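Local structure of membrane lipoprotein family protein (4PEV) at residues E159-S164 with R200-Y205; I295-R300 with G329-S334; E392-V396 with E417-E421; Y211-M216 with L380-L384; V152-R158 with G319-G325. The protein binds adenosine and probably serves as the solute-binding lipoprotein that delivers nucleosides to an ABC transporter in the archaeal cell membrane. All blocks are in the same frame, centred on the assembly; numbering follows the deposited sequence.

Contact 1: E159-S164 with R200-Y205; sequences EQEVAS and RFHIGY
Both segments are alpha-helical: 159-164 lies in the opening turns of helix 159-181 and 200-205 in helix 196-214. Their local axes approach to 6.9 Å and cross at -42°, with the N-to-C directions 42° apart. CA atoms are nearest at Gln160-Gly204 (3.8 Å) and Glu159-Phe201 (5.2 Å). Backbone packing is close because Gly204 has no side chain: a CB there would lie 2.5 Å from Gln160 O. CA-H...O contacts run from Gln160 CA to Arg200 O (3.4 Å) and from Tyr205 CA to Ala163 O (3.5 Å). This glycine-mediated crossing packs the helix that follows the hinge-crossing strand 152-157 against helix 196-214 of the same lobe, beside the adenosine pocket to which Phe201 belongs. Among the polar groups, Arg200 (m, t, m) donates NE to Glu159 OE1 at 2.8 Å in a salt bridge, while a water joins Glu159 OE2 (2.7 Å) to Arg200 NH2 (3.0 Å). Glu159 OE2 also forms a salt bridge with Lys299, which itself binds adenosine. Within its own helix, Ser164 (p) donates OG to Glu161 O at 2.7 Å. Of the apolar contacts, Glu159 (m, p) lays CG over the Phe201 ring, 3.6 Å from its centroid, a CH-pi interaction. Ala163 CB packs 4.1 Å from Phe201 CD1 and 4.3 Å from Tyr205 CB.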
# COMPACT_ATOMS: atom_id res chain seq x y z
N GLU C 159 -3.18 5.96 5.52
CA GLU C 159 -3.43 5.51 4.15
C GLU C 159 -4.51 6.31 3.44
O GLU C 159 -4.53 6.38 2.22
CB GLU C 159 -3.84 4.04 4.12
CG GLU C 159 -2.72 3.05 4.36
CD GLU C 159 -2.41 2.79 5.82
OE1 GLU C 159 -3.08 3.35 6.71
OE2 GLU C 159 -1.48 2.00 6.08
N GLN C 160 -5.42 6.89 4.20
CA GLN C 160 -6.44 7.77 3.62
C GLN C 160 -5.77 8.84 2.75
O GLN C 160 -6.26 9.20 1.67
CB GLN C 160 -7.27 8.45 4.72
CG GLN C 160 -7.87 7.50 5.76
CD GLN C 160 -7.17 7.55 7.12
OE1 GLN C 160 -5.94 7.53 7.21
NE2 GLN C 160 -7.95 7.61 8.18
N GLU C 161 -4.63 9.33 3.23
CA GLU C 161 -3.99 10.47 2.61
C GLU C 161 -3.60 10.12 1.17
O GLU C 161 -4.05 10.78 0.23
CB GLU C 161 -2.80 10.96 3.45
CG GLU C 161 -3.22 11.45 4.85
CD GLU C 161 -2.11 12.15 5.65
OE1 GLU C 161 -0.99 12.36 5.14
OE2 GLU C 161 -2.37 12.49 6.82
N VAL C 162 -2.80 9.06 1.00
CA VAL C 162 -2.35 8.66 -0.35
C VAL C 162 -3.46 8.05 -1.24
O VAL C 162 -3.51 8.33 -2.44
CB VAL C 162 -1.12 7.72 -0.27
CG1 VAL C 162 -1.51 6.30 0.13
CG2 VAL C 162 -0.37 7.70 -1.60
N ALA C 163 -4.34 7.24 -0.67
CA ALA C 163 -5.43 6.63 -1.43
C ALA C 163 -6.40 7.66 -2.00
O ALA C 163 -6.92 7.49 -3.11
CB ALA C 163 -6.20 5.65 -0.56
N SER C 164 -6.65 8.73 -1.24
CA SER C 164 -7.48 9.82 -1.73
C SER C 164 -6.87 10.45 -2.97
O SER C 164 -7.60 10.81 -3.88
CB SER C 164 -7.72 10.89 -0.64
OG SER C 164 -6.53 11.58 -0.26
N ARG C 200 -8.62 2.21 5.88
CA ARG C 200 -8.09 3.53 5.57
C ARG C 200 -7.88 3.75 4.07
O ARG C 200 -8.16 4.84 3.56
CB ARG C 200 -6.78 3.77 6.33
CG ARG C 200 -6.98 3.78 7.83
CD ARG C 200 -5.83 4.42 8.59
NE ARG C 200 -4.76 3.48 8.89
CZ ARG C 200 -4.87 2.47 9.74
NH1 ARG C 200 -6.01 2.27 10.39
NH2 ARG C 200 -3.83 1.67 9.95
N PHE C 201 -7.41 2.71 3.37
CA PHE C 201 -7.30 2.77 1.91
C PHE C 201 -8.67 3.01 1.33
O PHE C 201 -8.87 3.97 0.59
CB PHE C 201 -6.71 1.47 1.30
CG PHE C 201 -5.20 1.39 1.34
CD1 PHE C 201 -4.43 2.14 0.48
CD2 PHE C 201 -4.55 0.53 2.23
CE1 PHE C 201 -3.04 2.05 0.50
CE2 PHE C 201 -3.16 0.45 2.26
CZ PHE C 201 -2.41 1.21 1.39
N HIS C 202 -9.62 2.14 1.69
CA HIS C 202 -10.97 2.21 1.14
C HIS C 202 -11.54 3.60 1.32
O HIS C 202 -11.88 4.27 0.35
CB HIS C 202 -11.89 1.18 1.78
CG HIS C 202 -13.23 1.08 1.12
ND1 HIS C 202 -14.21 0.22 1.57
CD2 HIS C 202 -13.75 1.72 0.04
CE1 HIS C 202 -15.28 0.33 0.79
NE2 HIS C 202 -15.03 1.24 -0.14
N ILE C 203 -11.61 4.05 2.57
CA ILE C 203 -12.12 5.39 2.86
C ILE C 203 -11.44 6.47 2.04
O ILE C 203 -12.10 7.35 1.53
CB ILE C 203 -11.95 5.72 4.36
CG1 ILE C 203 -13.01 4.97 5.17
CG2 ILE C 203 -12.03 7.22 4.61
CD1 ILE C 203 -12.75 5.00 6.66
N GLY C 204 -10.12 6.42 1.93
CA GLY C 204 -9.39 7.46 1.21
C GLY C 204 -9.64 7.41 -0.28
O GLY C 204 -9.69 8.44 -0.95
N TYR C 205 -9.80 6.20 -0.81
CA TYR C 205 -9.97 6.00 -2.23
C TYR C 205 -11.33 6.50 -2.67
O TYR C 205 -11.43 7.21 -3.66
CB TYR C 205 -9.77 4.51 -2.57
CG TYR C 205 -9.80 4.17 -4.05
CD1 TYR C 205 -8.95 4.80 -4.96
CD2 TYR C 205 -10.66 3.18 -4.53
CE1 TYR C 205 -8.96 4.47 -6.31
CE2 TYR C 205 -10.67 2.84 -5.89
CZ TYR C 205 -9.82 3.49 -6.77
OH TYR C 205 -9.86 3.16 -8.10
O HOH W 1 -1.08 1.44 8.67

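Contact 2: I295-R300 with G329-S334; sequences ISGLKR and GGLGLS. With ADN (adenosine), chain F.
Lys299 NZ donates to adenosine O2' at 3.1 Å and, weakly, to O3' at 3.1 Å; salt bridges to Asp142 and Glu159 hold the same ammonium. The backbones form an antiparallel ladder, with strands 295-299 and 331-333 running at 166° and their axes 4.6 Å apart. Leu298 N-Gly332 O (2.8 Å) and the weak Gly332 N-Leu298 O (3.4 Å) close the hydrogen-bonded pair Leu298-Gly332. Gly297-Leu333 and Lys299-Leu331 are non-hydrogen-bonded pairs. Arg300 N-Gly330 O (2.9 Å) and Ser334 N-Ser296 O (3.0 Å) extend the ladder at its two ends. Leu331 CD2 packs 4.0 Å from Lys299 CG on the ligand-facing side of the sheet; Leu298 (m, t) points to the other side, its CD1 3.5 Å from Leu333 O. Ile295 CD1 meets Leu333 CD1 at 4.3 Å. Strand 331-333 thus adds an antiparallel edge to an otherwise parallel sheet, and the ladder holds the strand whose last residue, Lys299, presents an ammonium held between two carboxylates to the ribose hydroxyls.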
# COMPACT_ATOMS: atom_id res chain seq x y z
N ILE C 295 0.55 4.29 -12.64
CA ILE C 295 1.01 5.01 -11.45
C ILE C 295 0.95 4.09 -10.24
O ILE C 295 0.30 3.06 -10.29
CB ILE C 295 0.17 6.29 -11.20
CG1 ILE C 295 0.89 7.25 -10.26
CG2 ILE C 295 -1.21 5.95 -10.65
CD1 ILE C 295 0.62 8.71 -10.56
N SER C 296 1.62 4.45 -9.16
CA SER C 296 1.61 3.64 -7.95
C SER C 296 1.50 4.52 -6.71
O SER C 296 2.21 5.53 -6.59
CB SER C 296 2.88 2.78 -7.85
OG SER C 296 3.04 1.94 -9.00
N GLY C 297 0.62 4.14 -5.79
CA GLY C 297 0.66 4.69 -4.43
C GLY C 297 1.88 4.13 -3.72
O GLY C 297 2.16 2.94 -3.83
N LEU C 298 2.63 4.97 -3.02
CA LEU C 298 3.84 4.50 -2.33
C LEU C 298 3.60 4.46 -0.86
O LEU C 298 2.96 5.34 -0.31
CB LEU C 298 5.02 5.42 -2.57
CG LEU C 298 5.45 5.58 -4.02
CD1 LEU C 298 6.44 6.73 -4.10
CD2 LEU C 298 6.04 4.29 -4.55
N LYS C 299 4.14 3.43 -0.22
CA LYS C 299 4.12 3.31 1.22
C LYS C 299 5.53 2.92 1.62
O LYS C 299 6.01 1.85 1.23
CB LYS C 299 3.12 2.24 1.65
CG LYS C 299 2.99 2.10 3.15
CD LYS C 299 1.54 1.88 3.61
CE LYS C 299 1.23 0.43 3.90
NZ LYS C 299 -0.14 0.26 4.48
N ARG C 300 6.20 3.80 2.36
CA ARG C 300 7.62 3.62 2.65
C ARG C 300 7.87 2.72 3.85
O ARG C 300 8.47 3.13 4.85
CB ARG C 300 8.29 4.98 2.82
CG ARG C 300 8.13 5.91 1.63
CD ARG C 300 8.51 5.23 0.31
NE ARG C 300 9.87 4.71 0.35
CZ ARG C 300 10.96 5.42 0.05
NH1 ARG C 300 10.85 6.67 -0.35
NH2 ARG C 300 12.15 4.87 0.13
N GLY C 329 6.99 12.21 4.05
CA GLY C 329 7.54 11.39 2.97
C GLY C 329 7.13 9.93 3.08
O GLY C 329 7.52 9.11 2.24
N GLY C 330 6.35 9.59 4.10
CA GLY C 330 5.99 8.19 4.37
C GLY C 330 5.04 7.61 3.33
O GLY C 330 5.02 6.40 3.09
N LEU C 331 4.25 8.49 2.72
CA LEU C 331 3.37 8.13 1.61
C LEU C 331 3.63 9.08 0.44
O LEU C 331 4.11 10.19 0.64
CB LEU C 331 1.91 8.21 2.05
CG LEU C 331 1.57 7.43 3.32
CD1 LEU C 331 0.12 7.68 3.70
CD2 LEU C 331 1.82 5.93 3.14
N GLY C 332 3.33 8.64 -0.77
CA GLY C 332 3.51 9.48 -1.94
C GLY C 332 2.99 8.82 -3.18
O GLY C 332 2.43 7.72 -3.11
N LEU C 333 3.14 9.50 -4.32
CA LEU C 333 2.88 8.92 -5.62
C LEU C 333 4.19 8.70 -6.35
O LEU C 333 5.20 9.38 -6.11
CB LEU C 333 2.00 9.82 -6.48
CG LEU C 333 0.57 10.09 -6.01
CD1 LEU C 333 -0.10 11.04 -6.98
CD2 LEU C 333 -0.24 8.82 -5.89
N SER C 334 4.14 7.75 -7.25
CA SER C 334 5.25 7.35 -8.08
C SER C 334 5.67 8.47 -9.05
O SER C 334 4.87 8.88 -9.88
CB SER C 334 4.76 6.13 -8.86
OG SER C 334 5.79 5.46 -9.53
O5' ADN F . -0.92 -4.24 -0.81
C5' ADN F . -1.84 -3.30 -0.22
C4' ADN F . -1.81 -3.22 1.30
O4' ADN F . -2.25 -4.44 1.92
C3' ADN F . -0.46 -2.94 1.96
O3' ADN F . -0.12 -1.55 1.92
C2' ADN F . -0.68 -3.47 3.37
O2' ADN F . -1.35 -2.54 4.23
C1' ADN F . -1.56 -4.67 3.14
N9 ADN F . -0.77 -5.90 3.01
C8 ADN F . -0.11 -6.34 1.91
N7 ADN F . 0.50 -7.53 2.15
C5 ADN F . 0.22 -7.86 3.43
C6 ADN F . 0.54 -8.97 4.35
N6 ADN F . 1.31 -9.99 3.93
N1 ADN F . 0.05 -8.92 5.61
C2 ADN F . -0.71 -7.90 6.05
N3 ADN F . -1.04 -6.86 5.28
C4 ADN F . -0.61 -6.78 3.99

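Contact 3: E392-V396 with E417-E421; sequences EIKFV and EAALE
Leu420, Glu421 and Val396 lose the most surface where the C-terminal tail meets the loop 392-396, extended from Ile393 onward. The 3-10 turn 417-419 ends just before Leu420, whose CA lies 4.2 Å from Phe395 CA in a single backbone bridge. Leu420 (m, t) carries CD2 over one face of the Phe395 ring, 4.1 Å from the centroid in a CH-pi contact, and to 3.9 Å from Ile393 CG2. Glu421 N makes a weak hydrogen bond to Lys394 O (3.3 Å), and its extended side chain (m, t) brings OE1 to 3.4 Å from Lys394 CD. Val396 N donates to Ala419 O at 2.8 Å; its CG2 (chi1 t) lies 4.0 Å from Glu421 CG. A water donates to Val396 O (2.5 Å) and Ala419 O (3.0 Å). Phe395 (m) meets Tyr207 of helix 196-214 edge-to-face, so the bridge seats the loop and tail against that helix. Two direct backbone bonds, one of them weak, and a bridging water fix the register, while apolar contacts around Phe395 fill the inner side.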
# COMPACT_ATOMS: atom_id res chain seq x y z
N GLU C 392 -5.10 21.59 7.20
CA GLU C 392 -6.46 22.04 6.94
C GLU C 392 -7.41 20.84 6.79
O GLU C 392 -8.61 20.98 6.99
CB GLU C 392 -6.51 22.93 5.69
CG GLU C 392 -7.84 23.64 5.46
CD GLU C 392 -8.12 23.95 3.99
OE1 GLU C 392 -9.29 23.77 3.55
OE2 GLU C 392 -7.17 24.35 3.27
N ILE C 393 -6.86 19.68 6.42
CA ILE C 393 -7.62 18.42 6.34
C ILE C 393 -6.91 17.29 7.11
O ILE C 393 -5.69 17.12 7.01
CB ILE C 393 -7.86 18.01 4.86
CG1 ILE C 393 -9.23 18.51 4.39
CG2 ILE C 393 -7.80 16.50 4.66
CD1 ILE C 393 -9.56 18.15 2.95
N LYS C 394 -7.70 16.55 7.88
CA LYS C 394 -7.23 15.37 8.60
C LYS C 394 -8.37 14.35 8.65
O LYS C 394 -9.48 14.67 9.06
CB LYS C 394 -6.74 15.74 10.01
CG LYS C 394 -5.93 14.65 10.72
CD LYS C 394 -5.77 14.95 12.22
CE LYS C 394 -4.87 13.95 12.94
NZ LYS C 394 -3.47 14.02 12.44
N PHE C 395 -8.07 13.13 8.23
CA PHE C 395 -9.05 12.06 8.22
C PHE C 395 -9.25 11.47 9.62
O PHE C 395 -8.40 11.63 10.49
CB PHE C 395 -8.61 10.97 7.24
CG PHE C 395 -8.55 11.41 5.80
CD1 PHE C 395 -7.39 11.96 5.29
CD2 PHE C 395 -9.65 11.25 4.96
CE1 PHE C 395 -7.32 12.36 3.96
CE2 PHE C 395 -9.59 11.65 3.64
CZ PHE C 395 -8.42 12.21 3.13
N VAL C 396 -10.37 10.78 9.82
CA VAL C 396 -10.63 10.08 11.07
C VAL C 396 -10.17 8.62 10.94
O VAL C 396 -10.38 8.01 9.91
CB VAL C 396 -12.14 10.08 11.44
CG1 VAL C 396 -12.33 9.69 12.91
CG2 VAL C 396 -12.76 11.44 11.19
N GLU C 417 -17.59 15.13 4.38
CA GLU C 417 -17.09 15.62 5.68
C GLU C 417 -17.12 14.54 6.78
O GLU C 417 -16.47 14.69 7.81
CB GLU C 417 -17.85 16.89 6.11
CG GLU C 417 -17.57 18.12 5.23
CD GLU C 417 -18.58 19.25 5.42
OE1 GLU C 417 -18.78 20.05 4.48
OE2 GLU C 417 -19.19 19.36 6.52
N ALA C 418 -17.86 13.45 6.53
CA ALA C 418 -17.92 12.29 7.44
C ALA C 418 -16.56 11.65 7.69
O ALA C 418 -16.31 11.14 8.77
CB ALA C 418 -18.89 11.23 6.92
N ALA C 419 -15.69 11.68 6.67
CA ALA C 419 -14.35 11.09 6.75
C ALA C 419 -13.33 11.94 7.53
O ALA C 419 -12.27 11.44 7.89
CB ALA C 419 -13.83 10.82 5.35
N LEU C 420 -13.66 13.21 7.78
CA LEU C 420 -12.73 14.17 8.40
C LEU C 420 -13.16 14.56 9.81
O LEU C 420 -14.13 14.03 10.35
CB LEU C 420 -12.66 15.42 7.53
CG LEU C 420 -12.44 15.19 6.03
CD1 LEU C 420 -12.68 16.46 5.22
CD2 LEU C 420 -11.03 14.67 5.81
N GLU C 421 -12.43 15.50 10.40
CA GLU C 421 -12.76 16.03 11.72
C GLU C 421 -13.30 17.46 11.62
O GLU C 421 -14.03 17.92 12.50
CB GLU C 421 -11.50 16.01 12.59
CG GLU C 421 -10.89 14.63 12.78
CD GLU C 421 -9.45 14.68 13.29
OE1 GLU C 421 -8.86 15.78 13.31
OE2 GLU C 421 -8.89 13.62 13.67
O HOH W 2 -11.03 8.70 7.59

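Contact 4: Y211-M216 with L380-L384; sequences YYNQAM and LVEEL
Tyr211, in the last turns of helix 196-214, extends its t side chain toward helix 375-389. Its hydroxyl donates to Glu383 OE2 at 2.8 Å and also has a weak hydrogen bond to Lys387, while ring atoms CE1 and CE2 lie 4.1 Å from Leu380 CD2 and 4.3 Å from Leu384 CD1. Tyr212, also t, places CD1 3.6 Å from Leu380 CD1; its hydroxyl is bonded to Asn175 of helix 159-181. The CA atoms of Tyr212 and Leu380, the closest across the segments, are still 7.3 Å apart, so side chains rather than backbones make the contact. Ala215, whose N bonds to Tyr211 O at 2.8 Å, sets CB 3.7 Å from Leu380 CD2. Met216, modelled as selenomethionine, follows with SE 4.1 Å from Leu380 CD1. Leu380 (m, t) therefore sits among Tyr211, Tyr212, Ala215 and Met216, and 93 Å² of it is covered. On the other segment, Glu383 (t, t) reaches the phenol and Leu384 (t, p) flanks its ring. This is helix-end to helix packing well away from the ligand: helix 375-389, near the C-terminus, is joined to the end of helix 196-214, and both also touch helix 159-181 in the helical layer of this lobe.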
# COMPACT_ATOMS: atom_id res chain seq x y z
N TYR C 211 -14.57 13.33 -4.29
CA TYR C 211 -13.99 14.66 -4.33
C TYR C 211 -13.93 15.09 -5.78
O TYR C 211 -14.45 16.14 -6.15
CB TYR C 211 -12.61 14.64 -3.70
CG TYR C 211 -11.93 15.98 -3.46
CD1 TYR C 211 -11.16 16.58 -4.46
CD2 TYR C 211 -12.02 16.62 -2.23
CE1 TYR C 211 -10.52 17.78 -4.24
CE2 TYR C 211 -11.37 17.82 -2.00
CZ TYR C 211 -10.62 18.40 -3.01
OH TYR C 211 -9.98 19.60 -2.82
N TYR C 212 -13.32 14.26 -6.61
CA TYR C 212 -13.23 14.50 -8.04
C TYR C 212 -14.60 14.74 -8.64
O TYR C 212 -14.83 15.76 -9.24
CB TYR C 212 -12.57 13.32 -8.74
CG TYR C 212 -12.38 13.54 -10.20
CD1 TYR C 212 -11.30 14.25 -10.68
CD2 TYR C 212 -13.30 13.06 -11.11
CE1 TYR C 212 -11.13 14.46 -12.03
CE2 TYR C 212 -13.15 13.27 -12.47
CZ TYR C 212 -12.06 13.97 -12.92
OH TYR C 212 -11.90 14.16 -14.28
N ASN C 213 -15.52 13.80 -8.43
CA ASN C 213 -16.91 13.94 -8.88
C ASN C 213 -17.59 15.25 -8.52
O ASN C 213 -18.18 15.89 -9.39
CB ASN C 213 -17.75 12.80 -8.31
CG ASN C 213 -17.52 11.51 -9.03
OD1 ASN C 213 -17.06 11.49 -10.17
ND2 ASN C 213 -17.85 10.42 -8.38
N GLN C 214 -17.50 15.64 -7.25
CA GLN C 214 -18.09 16.91 -6.79
C GLN C 214 -17.39 18.13 -7.36
O GLN C 214 -18.06 19.04 -7.82
CB GLN C 214 -18.11 16.99 -5.27
CG GLN C 214 -19.22 16.14 -4.67
CD GLN C 214 -19.27 16.21 -3.16
OE1 GLN C 214 -18.64 17.08 -2.54
NE2 GLN C 214 -20.03 15.29 -2.55
N ALA C 215 -16.07 18.13 -7.38
CA ALA C 215 -15.32 19.26 -7.96
C ALA C 215 -15.43 19.34 -9.48
O ALA C 215 -14.81 20.21 -10.08
CB ALA C 215 -13.85 19.20 -7.56
N MSE C 216 -16.21 18.45 -10.10
CA MSE C 216 -16.17 18.30 -11.56
C MSE C 216 -17.48 17.90 -12.21
O MSE C 216 -17.55 17.78 -13.43
CB MSE C 216 -15.12 17.22 -11.80
CG MSE C 216 -14.40 17.34 -13.12
SE MSE C 216 -12.88 18.58 -12.90
CE MSE C 216 -12.64 18.94 -14.82
N LEU C 380 -6.40 19.07 -9.09
CA LEU C 380 -7.12 18.51 -7.94
C LEU C 380 -6.25 17.67 -6.99
O LEU C 380 -6.43 17.74 -5.78
CB LEU C 380 -8.30 17.67 -8.40
CG LEU C 380 -9.42 18.48 -9.05
CD1 LEU C 380 -10.40 17.57 -9.78
CD2 LEU C 380 -10.14 19.35 -8.02
N VAL C 381 -5.33 16.86 -7.54
CA VAL C 381 -4.32 16.16 -6.73
C VAL C 381 -3.61 17.16 -5.84
O VAL C 381 -3.61 17.02 -4.63
CB VAL C 381 -3.25 15.43 -7.59
CG1 VAL C 381 -2.03 15.05 -6.75
CG2 VAL C 381 -3.84 14.20 -8.26
N GLU C 382 -3.01 18.16 -6.47
CA GLU C 382 -2.25 19.20 -5.78
C GLU C 382 -3.09 19.98 -4.75
O GLU C 382 -2.61 20.33 -3.68
CB GLU C 382 -1.62 20.15 -6.82
CG GLU C 382 -0.67 21.19 -6.23
CD GLU C 382 0.36 20.61 -5.27
OE1 GLU C 382 1.21 19.80 -5.73
OE2 GLU C 382 0.32 20.94 -4.06
N GLU C 383 -4.35 20.24 -5.07
CA GLU C 383 -5.23 20.98 -4.18
C GLU C 383 -5.62 20.15 -2.98
O GLU C 383 -6.02 20.71 -1.97
CB GLU C 383 -6.47 21.47 -4.95
CG GLU C 383 -7.72 21.81 -4.13
CD GLU C 383 -8.92 22.12 -5.03
OE1 GLU C 383 -8.77 23.01 -5.91
OE2 GLU C 383 -10.00 21.48 -4.88
N LEU C 384 -5.53 18.83 -3.06
CA LEU C 384 -5.84 17.98 -1.91
C LEU C 384 -4.59 17.66 -1.11
O LEU C 384 -4.59 17.70 0.12
CB LEU C 384 -6.53 16.70 -2.33
CG LEU C 384 -6.98 15.77 -1.19
CD1 LEU C 384 -7.77 16.51 -0.12
CD2 LEU C 384 -7.79 14.59 -1.72

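Contact 5: V152-R158 with G319-G325; sequences VASYLFR and GGIVSLG
This is a parallel strand pairing at the edge of the six-stranded parallel sheet, where strand 320-324 is outermost and strand 152-157 its neighbour. The axes approach to 4.6 Å at 21°, and the register pairs Ala153-Gly320, Ser154-Ile321, Tyr155-Val322, Leu156-Ser323 and Phe157-Leu324. The hydrogen bonds alternate along the pair: Gly320 N-Val152 O 2.8 Å, Ser154 N-Gly320 O 3.0 Å, Val322 N-Ser154 O 2.8 Å, Leu156 N-Val322 O 3.0 Å, Leu324 N-Leu156 O 2.9 Å and Arg158 N-Leu324 O 2.9 Å. Gly320 has phi/psi of 119/173, where a CB would jam against the preceding carbonyl. On the sheet face carrying Tyr155 and Phe157, both m, Tyr155 CD2 lies 3.9 Å from Val322 CB and 4.3 Å from Leu324 CD1, and Phe157 CD2 is 3.8 Å from Leu324 CB. Helix 301-313 packs on Tyr155. On the other face Leu156 CD1 meets Ile321 CG2 at 3.9 Å. Past the strand end, Arg158 (m, t, m) donates NH1 to Ser323 OG at 2.8 Å and forms salt bridges with Glu161 and Glu328. The C-terminal end of strand 152-157 lies near the ligand, the side chain of Phe157 coming within about 4 Å, nearest atoms, of those of Asp142 and Lys299. Such a sheet, its last strand supplied from far along the chain, is characteristic of the type I periplasmic-binding-protein fold.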
# COMPACT_ATOMS: atom_id res chain seq x y z
N VAL C 152 7.87 -1.52 22.67
CA VAL C 152 7.22 -1.62 21.37
C VAL C 152 7.12 -0.27 20.67
O VAL C 152 6.44 0.63 21.15
CB VAL C 152 5.81 -2.22 21.48
CG1 VAL C 152 5.14 -2.24 20.12
CG2 VAL C 152 5.89 -3.63 22.03
N ALA C 153 7.81 -0.17 19.54
CA ALA C 153 7.68 0.96 18.61
C ALA C 153 6.74 0.58 17.48
O ALA C 153 7.05 -0.30 16.70
CB ALA C 153 9.04 1.32 18.04
N SER C 154 5.58 1.24 17.42
CA SER C 154 4.60 1.04 16.35
C SER C 154 4.79 2.05 15.21
O SER C 154 5.02 3.24 15.46
CB SER C 154 3.19 1.20 16.91
OG SER C 154 2.87 0.20 17.88
N TYR C 155 4.71 1.57 13.97
CA TYR C 155 4.75 2.43 12.78
C TYR C 155 3.43 2.29 12.01
O TYR C 155 3.16 1.26 11.40
CB TYR C 155 5.95 2.10 11.90
CG TYR C 155 7.29 2.46 12.52
CD1 TYR C 155 7.89 1.65 13.48
CD2 TYR C 155 7.97 3.61 12.14
CE1 TYR C 155 9.12 1.97 14.04
CE2 TYR C 155 9.19 3.95 12.70
CZ TYR C 155 9.77 3.13 13.65
OH TYR C 155 11.00 3.47 14.21
N LEU C 156 2.60 3.33 12.10
CA LEU C 156 1.30 3.37 11.44
C LEU C 156 1.38 4.33 10.30
O LEU C 156 2.11 5.33 10.39
CB LEU C 156 0.25 3.93 12.38
CG LEU C 156 -0.37 2.95 13.36
CD1 LEU C 156 -1.11 3.75 14.42
CD2 LEU C 156 -1.29 1.99 12.62
N PHE C 157 0.63 4.07 9.24
CA PHE C 157 0.51 5.01 8.14
C PHE C 157 -0.89 5.59 8.10
O PHE C 157 -1.83 5.02 8.64
CB PHE C 157 0.85 4.35 6.81
CG PHE C 157 2.28 3.90 6.71
CD1 PHE C 157 2.67 2.66 7.22
CD2 PHE C 157 3.23 4.69 6.09
CE1 PHE C 157 3.98 2.24 7.12
CE2 PHE C 157 4.55 4.27 6.00
CZ PHE C 157 4.93 3.04 6.51
N ARG C 158 -1.01 6.75 7.47
CA ARG C 158 -2.31 7.38 7.28
C ARG C 158 -2.70 7.17 5.82
O ARG C 158 -2.55 8.07 4.98
CB ARG C 158 -2.23 8.86 7.66
CG ARG C 158 -1.87 9.12 9.13
CD ARG C 158 -1.99 10.60 9.49
NE ARG C 158 -1.03 11.43 8.75
CZ ARG C 158 0.25 11.59 9.09
NH1 ARG C 158 0.75 11.01 10.18
NH2 ARG C 158 1.05 12.34 8.32
N GLY C 319 9.80 3.22 22.88
CA GLY C 319 8.44 2.75 22.61
C GLY C 319 7.48 3.83 22.12
O GLY C 319 7.74 5.01 22.31
N GLY C 320 6.39 3.42 21.48
CA GLY C 320 5.33 4.33 21.09
C GLY C 320 5.07 4.42 19.60
O GLY C 320 5.83 3.89 18.80
N ILE C 321 4.01 5.15 19.25
CA ILE C 321 3.50 5.25 17.88
C ILE C 321 4.23 6.29 17.03
O ILE C 321 4.49 7.38 17.49
CB ILE C 321 1.99 5.61 17.89
CG1 ILE C 321 1.20 4.52 18.63
CG2 ILE C 321 1.46 5.81 16.46
CD1 ILE C 321 -0.30 4.76 18.67
N VAL C 322 4.53 5.93 15.79
CA VAL C 322 5.11 6.85 14.80
C VAL C 322 4.19 6.83 13.58
O VAL C 322 4.11 5.82 12.88
CB VAL C 322 6.53 6.41 14.38
CG1 VAL C 322 7.11 7.36 13.35
CG2 VAL C 322 7.45 6.30 15.58
N SER C 323 3.47 7.94 13.37
CA SER C 323 2.45 8.06 12.32
C SER C 323 3.06 8.74 11.09
O SER C 323 3.72 9.77 11.19
CB SER C 323 1.23 8.84 12.85
OG SER C 323 0.15 8.87 11.93
N LEU C 324 2.81 8.14 9.92
CA LEU C 324 3.47 8.52 8.68
C LEU C 324 2.49 8.71 7.51
O LEU C 324 1.65 7.86 7.23
CB LEU C 324 4.48 7.44 8.32
CG LEU C 324 5.56 7.21 9.36
CD1 LEU C 324 6.51 6.11 8.90
CD2 LEU C 324 6.33 8.50 9.62
N GLY C 325 2.63 9.86 6.85
CA GLY C 325 1.75 10.28 5.78
C GLY C 325 2.53 11.16 4.81
O GLY C 325 3.76 11.14 4.80

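In the fold
Contacts 5 and 2 lie in the two different sheets, their centres 17 Å apart, and they interleave along the chain: strand 152-157, strand 293-299, strand 320-324, strand 331-333. The chain thus passes between the lobes more than once, and Leu331 of contact 2 packs against Phe157 of contact 5. Contact 1, its centre 12 Å from that of contact 2, starts immediately after strand 152-157; its Glu159 and Lys299 of contact 2 meet beside the adenosine. Contacts 1 and 4 share helix 196-214, with centres 14 Å apart, and contact 3 touches both. Contacts 3 and 4 therefore bring the C-terminal region onto the helical side of one lobe, away from the ligand.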